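Local structure of GCN5-related N-acetyltransferase (Sphaerobacter thermophilus, 3TT2) at residues T8-F13 against R96-G101; I30-E35 against V91-R96; P167-G172 against L224-T229; G247-V252 against V283-D288. The protein probably transfers an acyl group, most likely from acetyl-coenzyme A as in other GCN5-related N-acetyltransferases, to an acceptor that is not established. One frame throughout, in Å; residues are numbered along the deposited sequence.

Contact 4 lies deepest, its centre about 9 Å from that of the chain, contact 1 is partly buried near one end, and contacts 2 and 3 lie at the surface on opposite sides of the centre. Contacts 1 and 2 share Arg-96 and touch through Leu-100 and Phe-95, because both use the loop between strand 84-91 and helix 100-115. Contacts 3 and 4 reach the same sheet, about 20 Å apart between centres, and helix 263-278 packs on both. Backbone hydrogen bonds join the segments in contacts 3 and 4; in contacts 1 and 2 none does, and apolar carbons or a cysteine sulfur meet the loop instead.

Contact 1. Residues T8-F13 against R96-G101; sequences TLPDRF and RGMGLG. With SO4 (sulfate ion), chain I.
The carbonyl oxygen of Pro-10 receives the backbone N-H of Phe-13, with Phe-13 N 3.0 Å from Pro-10 O, and also lies in the plane of the Phe-13 ring at its edge. This bond closes a type I beta turn just before strand 14-16, and the turn presents Pro-10 and Phe-13 to Arg-96–Gly-101, whose Arg-x-x-Gly-x-Gly sequence matches the pyrophosphate-binding loop of GNAT acetyltransferases. Leu-100 is the main partner. Its CD1 lies 3.9 Å from CG of Pro-10 and 3.8 Å from CD1 of Leu-9, whose CG stands anti to the backbone N (chi1 -178°) before chi2 (46°) turns CD1 toward Leu-100. The other methyl, CD2 of Leu-100, comes 4.5 Å from CE2 of Phe-13. On the same side of the ring plane, the terminal methyl CE of selenomethionine Met-98 lies 4.2 Å from CE1 of Phe-13. Ala-66, Pro-67 and Ala-72 also pack on the phenylalanine, which is buried. No hydrogen bond joins the two segments.

Beyond the loop, on the side away from Pro-10, a sulfate probably taken from the crystallisation liquor lies before the start of helix 100-115. It is hydrogen-bonded to the N-H of Thr-102 and to that of Gly-99, the N-cap residue, though the Gly-99 bond is too short to be trusted in length. The amino end of the helix would favour such an anion, consistent with a place for a coenzyme A phosphate. At Gly-101 any CB would be crowded by the sulfate, and its backbone N lies 2.9 Å from sulfate O3.

Contact 2. Residues I30-E35 against V91-R96; sequences IAACQE and VHPRFR
The methyl of Ala-32 lies over one face of the His-92 imidazole, with CB 3.7 Å from CD2 and 3.8 Å from CE1; CG is anti to the backbone N (chi1 -157°), and chi2 (-75°) turns the ring face to the methyl. Helix 23-36 here packs on the loop leading from strand 84-91 into the Arg-x-x-Gly-x-Gly segment and helix 100-115 of the GNAT fold. The Ala-32 methyl also meets CD of Pro-93 at 3.8 Å, while the proline CG sits against Ala-32 O. An alanine in place of Pro-93 would probably open a gap beside Ala-32 and let the turn move more freely.

Polar neighbours gather around the Cys-33 sulfur. SG faces Val-91 O and lies at the edge of the Arg-96 guanidinium, near its plane, 3.6 Å from NH1. NH1 is hydrogen-bonded to Val-91 O, although the length is doubtful, and NE pairs with a bound MES molecule, probably from the crystallisation liquor.

Phe-95 N bonds to His-92 O, closing a type I beta turn. The loop's polar bonds are thus made within it or to MES, and the helix meets it through carbon and sulfur contacts, without a hydrogen bond between the segments.

Contact 3. Residues P167-G172 against L224-T229; sequences PEWPEG and LLAVET
Ala-226 opens the contact, its CB resting at the edge of the Trp-169 indole, near the ring plane, 3.6 Å from CZ3 and 4.0 Å from CH2. It belongs to strand 223-228 of the GNAT-like mixed sheet, beside the outermost strand 173-177, which the loop ending at Gly-172 enters. The tryptophan NE1 is hydrogen-bonded to Glu-270 of helix 263-278, and Leu-267 of that helix packs on the side chain too, which holds the indole between helix and strand.

Further along, Val-227 pairs through its backbone with Thr-174 of strand 173-177. Glu-228 then turns its CA-H toward the carbonyl oxygen of Gly-172, with CA 3.4 Å from that oxygen, and its CG passes the same oxygen at 3.9 Å. The carboxylate goes elsewhere, OE1 bonding to Ser-231 OG. Thr-229 closes the contact at the strand's end. Its N-H gives the one hydrogen bond between the segments, a nearly straight one (169°) with N 3.0 Å from Gly-172 O. The donor is tilted 30° from the carbonyl plane, and OG1 of Thr-229 stands 3.6 Å from that oxygen.

Contact 4. Residues G247-V252 against V283-D288; sequences GWIGSV and VELSVD
Trp-248 lays its indole across the neighbouring strand from Glu-284 to Ser-286. From CB, the anti setting of CG to the backbone N (chi1 -178°) starts the ring toward strand 282-290. CD2 lies 3.8 Å from Glu-284 O, and CE3 comes closer to that oxygen. CZ3 meets Glu-284 CB at 3.6 Å, CH2 reaches the carbonyl carbon of Leu-285, and CZ2 ends 3.6 Å from Ser-286 CB. The CA of Leu-285 makes a CH-pi contact over the face, 3.8 Å from the centroid of the six-membered ring. An alanine here would probably leave the backbone of Leu-285 and the CB of Ser-286 without this cover.

Strands 246-254 and 282-290 run parallel, joined by helix 263-278, the beta-alpha-beta crossover of the GNAT fold. Glu-284 N bonds to Gly-247 O and Ile-249 N to Glu-284 O, each at 3.1 Å, the second nearly along the C=O axis. On the opposite face, Ile-249 CD1 touches Val-283 CG1 at 3.8 Å, and Phe-272 of the helix packs on both.

The two faces thus differ in chemistry: aliphatic chains meet the helix on one, while on the other the indole lies over the strand backbone and Glu-284 CB, and the Glu-284 carboxylate goes to Lys-307.

Contact 1. Residues T8-F13 against R96-G101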
loop_
_atom_site.group_PDB
_atom_site.type_symbol
_atom_site.label_atom_id
_atom_site.label_comp_id
_atom_site.label_asym_id
_atom_site.label_seq_id
_atom_site.Cartn_x
_atom_site.Cartn_y
_atom_site.Cartn_z
ATOM N N THR A 8 -15.059 -19.328 -18.644
ATOM C CA THR A 8 -16.335 -18.828 -19.154
ATOM C C THR A 8 -16.419 -17.304 -19.062
ATOM O O THR A 8 -16.178 -16.711 -18.006
ATOM C CB THR A 8 -17.554 -19.471 -18.421
ATOM O OG1 THR A 8 -17.741 -20.817 -18.873
ATOM C CG2 THR A 8 -18.835 -18.691 -18.687
ATOM N N LEU A 9 -16.761 -16.684 -20.186
ATOM C CA LEU A 9 -16.946 -15.246 -20.259
ATOM C C LEU A 9 -18.138 -15.000 -21.166
ATOM O O LEU A 9 -18.320 -15.738 -22.141
ATOM C CB LEU A 9 -15.689 -14.617 -20.853
ATOM C CG LEU A 9 -15.620 -13.101 -20.987
ATOM C CD1 LEU A 9 -16.094 -12.439 -19.717
ATOM C CD2 LEU A 9 -14.201 -12.667 -21.306
ATOM N N PRO A 10 -18.972 -13.986 -20.844
ATOM C CA PRO A 10 -20.038 -13.641 -21.795
ATOM C C PRO A 10 -19.519 -13.288 -23.191
ATOM O O PRO A 10 -18.508 -12.595 -23.310
ATOM C CB PRO A 10 -20.729 -12.432 -21.144
ATOM C CG PRO A 10 -20.115 -12.275 -19.760
ATOM C CD PRO A 10 -19.291 -13.501 -19.489
ATOM N N ASP A 11 -20.226 -13.757 -24.217
ATOM C CA ASP A 11 -19.807 -13.653 -25.616
ATOM C C ASP A 11 -19.383 -12.244 -26.016
ATOM O O ASP A 11 -18.314 -12.035 -26.594
ATOM C CB ASP A 11 -20.977 -14.087 -26.499
ATOM C CG ASP A 11 -22.290 -13.508 -26.019
ATOM O OD1 ASP A 11 -22.284 -12.857 -24.943
ATOM O OD2 ASP A 11 -23.323 -13.697 -26.696
ATOM N N ARG A 12 -20.216 -11.275 -25.668
ATOM C CA ARG A 12 -20.041 -9.918 -26.149
ATOM C C ARG A 12 -18.844 -9.224 -25.504
ATOM O O ARG A 12 -18.496 -8.101 -25.869
ATOM C CB ARG A 12 -21.326 -9.125 -25.922
ATOM C CG ARG A 12 -22.538 -9.710 -26.643
ATOM C CD ARG A 12 -23.830 -9.043 -26.192
ATOM N NE ARG A 12 -24.996 -9.500 -26.949
ATOM C CZ ARG A 12 -25.782 -10.508 -26.585
ATOM N NH1 ARG A 12 -25.530 -11.178 -25.470
ATOM N NH2 ARG A 12 -26.824 -10.851 -27.335
ATOM N N PHE A 13 -18.221 -9.894 -24.540
ATOM C CA PHE A 13 -17.125 -9.301 -23.773
ATOM C C PHE A 13 -15.719 -9.745 -24.195
ATOM O O PHE A 13 -15.415 -10.939 -24.278
ATOM C CB PHE A 13 -17.337 -9.535 -22.277
ATOM C CG PHE A 13 -18.480 -8.758 -21.712
ATOM C CD1 PHE A 13 -19.778 -9.222 -21.836
ATOM C CD2 PHE A 13 -18.258 -7.551 -21.071
ATOM C CE1 PHE A 13 -20.832 -8.504 -21.324
ATOM C CE2 PHE A 13 -19.306 -6.825 -20.554
ATOM C CZ PHE A 13 -20.596 -7.301 -20.682
ATOM N N ARG A 96 -22.058 -6.385 -12.002
ATOM C CA ARG A 96 -21.935 -7.359 -10.913
ATOM C C ARG A 96 -22.928 -8.529 -11.069
ATOM O O ARG A 96 -24.064 -8.338 -11.520
ATOM C CB ARG A 96 -22.120 -6.683 -9.546
ATOM C CG ARG A 96 -21.763 -5.190 -9.493
ATOM C CD ARG A 96 -20.292 -4.904 -9.134
ATOM N NE ARG A 96 -20.118 -4.391 -7.763
ATOM C CZ ARG A 96 -19.280 -3.409 -7.406
ATOM N NH1 ARG A 96 -18.526 -2.794 -8.310
ATOM N NH2 ARG A 96 -19.191 -3.036 -6.134
ATOM N N GLY A 97 -22.495 -9.733 -10.703
ATOM C CA GLY A 97 -23.349 -10.905 -10.772
ATOM C C GLY A 97 -23.421 -11.483 -12.171
ATOM O O GLY A 97 -24.342 -12.238 -12.499
HETATM N N MSE A 98 -22.485 -11.080 -13.023
HETATM C CA MSE A 98 -22.371 -11.670 -14.359
HETATM C C MSE A 98 -21.294 -12.748 -14.522
HETATM O O MSE A 98 -21.103 -13.286 -15.615
HETATM C CB MSE A 98 -22.200 -10.582 -15.410
HETATM C CG MSE A 98 -23.326 -9.578 -15.413
HETATM SE SE MSE A 98 -23.236 -8.440 -16.981
HETATM C CE MSE A 98 -23.584 -9.783 -18.349
ATOM N N GLY A 99 -20.575 -13.032 -13.445
ATOM C CA GLY A 99 -19.455 -13.954 -13.509
ATOM C C GLY A 99 -18.147 -13.240 -13.801
ATOM O O GLY A 99 -17.096 -13.871 -13.911
ATOM N N LEU A 100 -18.217 -11.916 -13.911
ATOM C CA LEU A 100 -17.065 -11.102 -14.275
ATOM C C LEU A 100 -16.048 -10.955 -13.143
ATOM O O LEU A 100 -14.844 -11.047 -13.375
ATOM C CB LEU A 100 -17.524 -9.728 -14.754
ATOM C CG LEU A 100 -17.244 -9.447 -16.228
ATOM C CD1 LEU A 100 -17.947 -10.467 -17.116
ATOM C CD2 LEU A 100 -17.674 -8.043 -16.575
ATOM N N GLY A 101 -16.526 -10.719 -11.925
ATOM C CA GLY A 101 -15.640 -10.668 -10.770
ATOM C C GLY A 101 -14.951 -12.004 -10.532
ATOM O O GLY A 101 -13.795 -12.047 -10.112
HETATM S S SO4 I . -19.612 -12.443 -10.113
HETATM O O1 SO4 I . -19.793 -13.586 -9.205
HETATM O O2 SO4 I . -19.578 -11.163 -9.390
HETATM O O3 SO4 I . -18.367 -12.615 -10.852
HETATM O O4 SO4 I . -20.699 -12.372 -11.085
#

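Contact 2. Residues I30-E35 against V91-R96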
loop_
_atom_site.group_PDB
_atom_site.type_symbol
_atom_site.label_atom_id
_atom_site.label_comp_id
_atom_site.label_asym_id
_atom_site.label_seq_id
_atom_site.Cartn_x
_atom_site.Cartn_y
_atom_site.Cartn_z
ATOM N N ILE A 30 -12.918 2.678 -11.967
ATOM C CA ILE A 30 -12.538 2.689 -10.557
ATOM C C ILE A 30 -13.433 3.646 -9.796
ATOM O O ILE A 30 -13.827 3.384 -8.660
ATOM C CB ILE A 30 -11.100 3.196 -10.356
ATOM C CG1 ILE A 30 -10.132 2.527 -11.332
ATOM C CG2 ILE A 30 -10.666 2.985 -8.921
ATOM C CD1 ILE A 30 -10.158 1.045 -11.274
ATOM N N ALA A 31 -13.733 4.775 -10.429
ATOM C CA ALA A 31 -14.554 5.792 -9.803
ATOM C C ALA A 31 -15.946 5.240 -9.528
ATOM O O ALA A 31 -16.487 5.411 -8.436
ATOM C CB ALA A 31 -14.619 7.016 -10.678
ATOM N N ALA A 32 -16.515 4.561 -10.518
ATOM C CA ALA A 32 -17.832 3.953 -10.365
ATOM C C ALA A 32 -17.815 2.910 -9.255
ATOM O O ALA A 32 -18.781 2.783 -8.499
ATOM C CB ALA A 32 -18.301 3.337 -11.681
ATOM N N CYS A 33 -16.705 2.179 -9.157
ATOM C CA CYS A 33 -16.510 1.176 -8.103
ATOM C C CYS A 33 -16.314 1.785 -6.711
ATOM O O CYS A 33 -16.930 1.332 -5.742
ATOM C CB CYS A 33 -15.325 0.263 -8.423
ATOM S SG CYS A 33 -15.673 -1.005 -9.643
ATOM N N GLN A 34 -15.451 2.797 -6.613
ATOM C CA GLN A 34 -15.169 3.422 -5.323
ATOM C C GLN A 34 -16.372 4.221 -4.855
ATOM O O GLN A 34 -16.516 4.510 -3.671
ATOM C CB GLN A 34 -13.907 4.292 -5.372
ATOM C CG GLN A 34 -14.001 5.527 -6.237
ATOM C CD GLN A 34 -12.701 6.306 -6.252
ATOM O OE1 GLN A 34 -12.541 7.261 -7.009
ATOM N NE2 GLN A 34 -11.762 5.897 -5.413
ATOM N N GLU A 35 -17.254 4.551 -5.788
ATOM C CA GLU A 35 -18.488 5.211 -5.421
ATOM C C GLU A 35 -19.452 4.272 -4.708
ATOM O O GLU A 35 -20.065 4.654 -3.714
ATOM C CB GLU A 35 -19.160 5.856 -6.629
ATOM C CG GLU A 35 -20.570 6.369 -6.345
ATOM C CD GLU A 35 -20.639 7.401 -5.216
ATOM O OE1 GLU A 35 -19.582 7.864 -4.729
ATOM O OE2 GLU A 35 -21.769 7.762 -4.815
ATOM N N VAL A 91 -14.905 -4.293 -10.756
ATOM C CA VAL A 91 -15.955 -4.598 -11.725
ATOM C C VAL A 91 -17.028 -3.539 -11.620
ATOM O O VAL A 91 -17.536 -3.258 -10.537
ATOM C CB VAL A 91 -16.567 -6.013 -11.549
ATOM C CG1 VAL A 91 -17.014 -6.221 -10.143
ATOM C CG2 VAL A 91 -17.753 -6.213 -12.485
ATOM N N HIS A 92 -17.349 -2.937 -12.755
ATOM C CA HIS A 92 -18.315 -1.861 -12.790
ATOM C C HIS A 92 -19.631 -2.299 -12.157
ATOM O O HIS A 92 -20.123 -3.395 -12.439
ATOM C CB HIS A 92 -18.530 -1.411 -14.224
ATOM C CG HIS A 92 -19.045 -0.020 -14.332
ATOM N ND1 HIS A 92 -20.350 0.309 -14.041
ATOM C CD2 HIS A 92 -18.428 1.133 -14.676
ATOM C CE1 HIS A 92 -20.519 1.607 -14.213
ATOM N NE2 HIS A 92 -19.369 2.130 -14.599
ATOM N N PRO A 93 -20.196 -1.439 -11.286
ATOM C CA PRO A 93 -21.366 -1.744 -10.444
ATOM C C PRO A 93 -22.609 -2.207 -11.217
ATOM O O PRO A 93 -23.517 -2.789 -10.621
ATOM C CB PRO A 93 -21.637 -0.419 -9.720
ATOM C CG PRO A 93 -20.292 0.249 -9.661
ATOM C CD PRO A 93 -19.603 -0.128 -10.950
ATOM N N ARG A 94 -22.657 -1.931 -12.515
ATOM C CA ARG A 94 -23.735 -2.419 -13.364
ATOM C C ARG A 94 -23.548 -3.886 -13.772
ATOM O O ARG A 94 -24.522 -4.596 -14.079
ATOM C CB ARG A 94 -23.815 -1.563 -14.618
ATOM C CG ARG A 94 -22.546 -1.623 -15.455
ATOM C CD ARG A 94 -22.643 -0.739 -16.675
ATOM N NE ARG A 94 -22.831 0.661 -16.316
ATOM C CZ ARG A 94 -23.249 1.593 -17.163
ATOM N NH1 ARG A 94 -23.392 2.847 -16.750
ATOM N NH2 ARG A 94 -23.528 1.267 -18.420
ATOM N N PHE A 95 -22.291 -4.322 -13.801
ATOM C CA PHE A 95 -21.945 -5.635 -14.326
ATOM C C PHE A 95 -21.798 -6.726 -13.262
ATOM O O PHE A 95 -21.427 -7.857 -13.579
ATOM C CB PHE A 95 -20.684 -5.559 -15.186
ATOM C CG PHE A 95 -20.834 -4.720 -16.425
ATOM C CD1 PHE A 95 -21.905 -4.899 -17.285
ATOM C CD2 PHE A 95 -19.898 -3.744 -16.727
ATOM C CE1 PHE A 95 -22.042 -4.121 -18.432
ATOM C CE2 PHE A 95 -20.024 -2.963 -17.867
ATOM C CZ PHE A 95 -21.097 -3.151 -18.722
ATOM N N ARG A 96 -22.058 -6.385 -12.002
ATOM C CA ARG A 96 -21.935 -7.359 -10.913
ATOM C C ARG A 96 -22.928 -8.529 -11.069
ATOM O O ARG A 96 -24.064 -8.338 -11.520
ATOM C CB ARG A 96 -22.120 -6.683 -9.546
ATOM C CG ARG A 96 -21.763 -5.190 -9.493
ATOM C CD ARG A 96 -20.292 -4.904 -9.134
ATOM N NE ARG A 96 -20.118 -4.391 -7.763
ATOM C CZ ARG A 96 -19.280 -3.409 -7.406
ATOM N NH1 ARG A 96 -18.526 -2.794 -8.310
ATOM N NH2 ARG A 96 -19.191 -3.036 -6.134
#

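Contact 3. Residues P167-G172 against L224-T229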
loop_
_atom_site.group_PDB
_atom_site.type_symbol
_atom_site.label_atom_id
_atom_site.label_comp_id
_atom_site.label_asym_id
_atom_site.label_seq_id
_atom_site.Cartn_x
_atom_site.Cartn_y
_atom_site.Cartn_z
ATOM N N PRO A 167 5.765 18.687 18.751
ATOM C CA PRO A 167 6.144 17.361 19.219
ATOM C C PRO A 167 6.642 17.477 20.636
ATOM O O PRO A 167 7.365 18.431 20.909
ATOM C CB PRO A 167 7.314 17.020 18.307
ATOM C CG PRO A 167 7.055 17.808 17.058
ATOM C CD PRO A 167 6.550 19.098 17.575
ATOM N N GLU A 168 6.262 16.565 21.521
ATOM C CA GLU A 168 6.893 16.524 22.825
ATOM C C GLU A 168 7.894 15.377 22.783
ATOM O O GLU A 168 7.524 14.197 22.853
ATOM C CB GLU A 168 5.856 16.265 23.918
ATOM C CG GLU A 168 4.863 17.400 24.151
ATOM C CD GLU A 168 3.937 17.138 25.343
ATOM O OE1 GLU A 168 4.136 16.119 26.047
ATOM O OE2 GLU A 168 3.012 17.953 25.575
ATOM N N TRP A 169 9.174 15.722 22.717
ATOM C CA TRP A 169 10.202 14.696 22.623
ATOM C C TRP A 169 10.639 14.203 23.999
ATOM O O TRP A 169 10.911 14.986 24.912
ATOM C CB TRP A 169 11.408 15.182 21.821
ATOM C CG TRP A 169 11.167 15.278 20.393
ATOM C CD1 TRP A 169 10.714 16.345 19.742
ATOM C CD2 TRP A 169 11.380 14.255 19.404
ATOM N NE1 TRP A 169 10.607 16.082 18.390
ATOM C CE2 TRP A 169 11.010 14.796 18.163
ATOM C CE3 TRP A 169 11.834 12.940 19.453
ATOM C CZ2 TRP A 169 11.081 14.069 16.974
ATOM C CZ3 TRP A 169 11.906 12.219 18.276
ATOM C CH2 TRP A 169 11.538 12.788 17.051
ATOM N N PRO A 170 10.719 12.888 24.131
ATOM C CA PRO A 170 11.120 12.172 25.336
ATOM C C PRO A 170 12.505 12.645 25.757
ATOM O O PRO A 170 13.262 12.986 24.863
ATOM C CB PRO A 170 11.201 10.723 24.852
ATOM C CG PRO A 170 10.397 10.673 23.619
ATOM C CD PRO A 170 10.577 11.991 22.973
ATOM N N GLU A 171 12.844 12.655 27.048
ATOM C CA GLU A 171 14.165 13.144 27.460
ATOM C C GLU A 171 15.296 12.385 26.760
ATOM O O GLU A 171 15.370 11.153 26.842
ATOM C CB GLU A 171 14.341 13.025 28.979
ATOM C CG GLU A 171 13.358 13.880 29.786
ATOM C CD GLU A 171 13.501 13.721 31.320
ATOM O OE1 GLU A 171 14.070 12.699 31.796
ATOM O OE2 GLU A 171 13.028 14.630 32.051
ATOM N N GLY A 172 16.183 13.122 26.091
ATOM C CA GLY A 172 17.373 12.530 25.505
ATOM C C GLY A 172 17.263 12.089 24.060
ATOM O O GLY A 172 18.187 11.486 23.521
ATOM N N LEU A 224 12.632 11.901 8.709
ATOM C CA LEU A 224 13.008 12.231 10.071
ATOM C C LEU A 224 13.510 11.019 10.812
ATOM O O LEU A 224 13.008 9.907 10.641
ATOM C CB LEU A 224 11.844 12.838 10.838
ATOM C CG LEU A 224 11.269 14.109 10.241
ATOM C CD1 LEU A 224 10.257 14.602 11.216
ATOM C CD2 LEU A 224 12.335 15.134 10.059
ATOM N N LEU A 225 14.516 11.257 11.637
ATOM C CA LEU A 225 15.124 10.233 12.442
ATOM C C LEU A 225 15.015 10.678 13.897
ATOM O O LEU A 225 15.353 11.811 14.224
ATOM C CB LEU A 225 16.594 10.102 12.061
ATOM C CG LEU A 225 16.966 10.055 10.578
ATOM C CD1 LEU A 225 18.464 9.816 10.414
ATOM C CD2 LEU A 225 16.182 8.996 9.844
ATOM N N ALA A 226 14.516 9.809 14.769
ATOM C CA ALA A 226 14.666 10.049 16.190
ATOM C C ALA A 226 16.065 9.584 16.581
ATOM O O ALA A 226 16.475 8.453 16.301
ATOM C CB ALA A 226 13.606 9.344 16.980
ATOM N N VAL A 227 16.814 10.489 17.195
ATOM C CA VAL A 227 18.210 10.240 17.487
ATOM C C VAL A 227 18.507 10.491 18.950
ATOM O O VAL A 227 18.209 11.565 19.481
ATOM C CB VAL A 227 19.110 11.106 16.603
ATOM C CG1 VAL A 227 20.542 11.008 17.034
ATOM C CG2 VAL A 227 18.975 10.662 15.170
ATOM N N GLU A 228 19.095 9.484 19.597
ATOM C CA GLU A 228 19.489 9.586 20.993
ATOM C C GLU A 228 20.748 10.433 21.091
ATOM O O GLU A 228 21.768 10.116 20.481
ATOM C CB GLU A 228 19.728 8.200 21.580
ATOM C CG GLU A 228 20.294 8.234 22.996
ATOM C CD GLU A 228 20.270 6.871 23.692
ATOM O OE1 GLU A 228 21.149 6.025 23.379
ATOM O OE2 GLU A 228 19.370 6.656 24.552
ATOM N N THR A 229 20.660 11.508 21.867
ATOM C CA THR A 229 21.696 12.530 21.933
ATOM C C THR A 229 23.058 12.007 22.401
ATOM O O THR A 229 24.097 12.340 21.822
ATOM C CB THR A 229 21.254 13.672 22.854
ATOM O OG1 THR A 229 20.053 14.267 22.335
ATOM C CG2 THR A 229 22.347 14.722 22.954
#

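Contact 4. Residues G247-V252 against V283-D288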
loop_
_atom_site.group_PDB
_atom_site.type_symbol
_atom_site.label_atom_id
_atom_site.label_comp_id
_atom_site.label_asym_id
_atom_site.label_seq_id
_atom_site.Cartn_x
_atom_site.Cartn_y
_atom_site.Cartn_z
ATOM N N GLY A 247 0.864 13.983 0.847
ATOM C CA GLY A 247 1.908 13.269 1.564
ATOM C C GLY A 247 1.642 11.784 1.729
ATOM O O GLY A 247 0.500 11.357 1.884
ATOM N N TRP A 248 2.699 10.990 1.737
ATOM C CA TRP A 248 2.546 9.596 2.098
ATOM C C TRP A 248 3.675 9.226 3.020
ATOM O O TRP A 248 4.844 9.504 2.734
ATOM C CB TRP A 248 2.536 8.667 0.881
ATOM C CG TRP A 248 2.331 7.207 1.277
ATOM C CD1 TRP A 248 3.296 6.254 1.428
ATOM C CD2 TRP A 248 1.083 6.565 1.600
ATOM N NE1 TRP A 248 2.728 5.060 1.812
ATOM C CE2 TRP A 248 1.374 5.225 1.931
ATOM C CE3 TRP A 248 -0.248 6.997 1.649
ATOM C CZ2 TRP A 248 0.380 4.307 2.290
ATOM C CZ3 TRP A 248 -1.238 6.085 2.006
ATOM C CH2 TRP A 248 -0.917 4.754 2.320
ATOM N N ILE A 249 3.319 8.608 4.133
ATOM C CA ILE A 249 4.323 8.153 5.077
ATOM C C ILE A 249 4.419 6.647 4.991
ATOM O O ILE A 249 3.501 5.925 5.387
ATOM C CB ILE A 249 4.002 8.613 6.523
ATOM C CG1 ILE A 249 3.910 10.127 6.572
ATOM C CG2 ILE A 249 5.066 8.167 7.490
ATOM C CD1 ILE A 249 3.439 10.623 7.881
ATOM N N GLY A 250 5.536 6.168 4.463
ATOM C CA GLY A 250 5.709 4.740 4.357
ATOM C C GLY A 250 5.827 4.074 5.710
ATOM O O GLY A 250 5.005 3.227 6.069
ATOM N N SER A 251 6.818 4.477 6.496
ATOM C CA SER A 251 7.044 3.782 7.757
ATOM C C SER A 251 7.386 4.707 8.910
ATOM O O SER A 251 8.378 5.433 8.859
ATOM C CB SER A 251 8.146 2.728 7.578
ATOM O OG SER A 251 9.397 3.323 7.243
ATOM N N VAL A 252 6.591 4.649 9.964
ATOM C CA VAL A 252 7.025 5.223 11.221
ATOM C C VAL A 252 7.340 4.059 12.160
ATOM O O VAL A 252 6.613 3.076 12.189
ATOM C CB VAL A 252 5.965 6.139 11.817
ATOM C CG1 VAL A 252 4.624 5.396 11.954
ATOM C CG2 VAL A 252 6.449 6.693 13.147
ATOM N N VAL A 283 -2.069 14.320 4.289
ATOM C CA VAL A 283 -1.138 13.219 4.508
ATOM C C VAL A 283 -1.896 11.932 4.861
ATOM O O VAL A 283 -2.911 11.940 5.569
ATOM C CB VAL A 283 -0.138 13.541 5.618
ATOM C CG1 VAL A 283 0.893 12.427 5.724
ATOM C CG2 VAL A 283 0.534 14.888 5.342
ATOM N N GLU A 284 -1.407 10.830 4.325
ATOM C CA GLU A 284 -2.004 9.545 4.566
ATOM C C GLU A 284 -0.900 8.570 4.876
ATOM O O GLU A 284 0.257 8.793 4.531
ATOM C CB GLU A 284 -2.758 9.060 3.330
ATOM C CG GLU A 284 -4.006 9.856 3.016
ATOM C CD GLU A 284 -4.642 9.457 1.705
ATOM O OE1 GLU A 284 -3.940 8.875 0.848
ATOM O OE2 GLU A 284 -5.844 9.738 1.529
ATOM N N LEU A 285 -1.277 7.487 5.537
ATOM C CA LEU A 285 -0.414 6.339 5.684
ATOM C C LEU A 285 -1.271 5.112 5.911
ATOM O O LEU A 285 -2.500 5.180 5.969
ATOM C CB LEU A 285 0.582 6.532 6.827
ATOM C CG LEU A 285 0.048 6.772 8.237
ATOM C CD1 LEU A 285 -0.342 5.476 8.921
ATOM C CD2 LEU A 285 1.082 7.494 9.060
ATOM N N SER A 286 -0.601 3.989 6.075
ATOM C CA SER A 286 -1.282 2.725 6.096
ATOM C C SER A 286 -0.751 1.866 7.250
ATOM O O SER A 286 0.457 1.798 7.482
ATOM C CB SER A 286 -1.060 2.055 4.747
ATOM O OG SER A 286 -1.677 0.799 4.705
ATOM N N VAL A 287 -1.644 1.229 7.998
ATOM C CA VAL A 287 -1.185 0.363 9.082
ATOM C C VAL A 287 -1.903 -0.986 9.170
ATOM O O VAL A 287 -3.119 -1.051 9.095
ATOM C CB VAL A 287 -1.161 1.087 10.461
ATOM C CG1 VAL A 287 -2.542 1.218 11.042
ATOM C CG2 VAL A 287 -0.270 0.333 11.425
ATOM N N ASP A 288 -1.111 -2.053 9.289
ATOM C CA ASP A 288 -1.588 -3.412 9.540
ATOM C C ASP A 288 -2.018 -3.608 10.980
ATOM O O ASP A 288 -1.371 -3.130 11.910
ATOM C CB ASP A 288 -0.481 -4.412 9.249
ATOM C CG ASP A 288 -0.025 -4.347 7.832
ATOM O OD1 ASP A 288 0.612 -3.336 7.458
ATOM O OD2 ASP A 288 -0.317 -5.300 7.088
#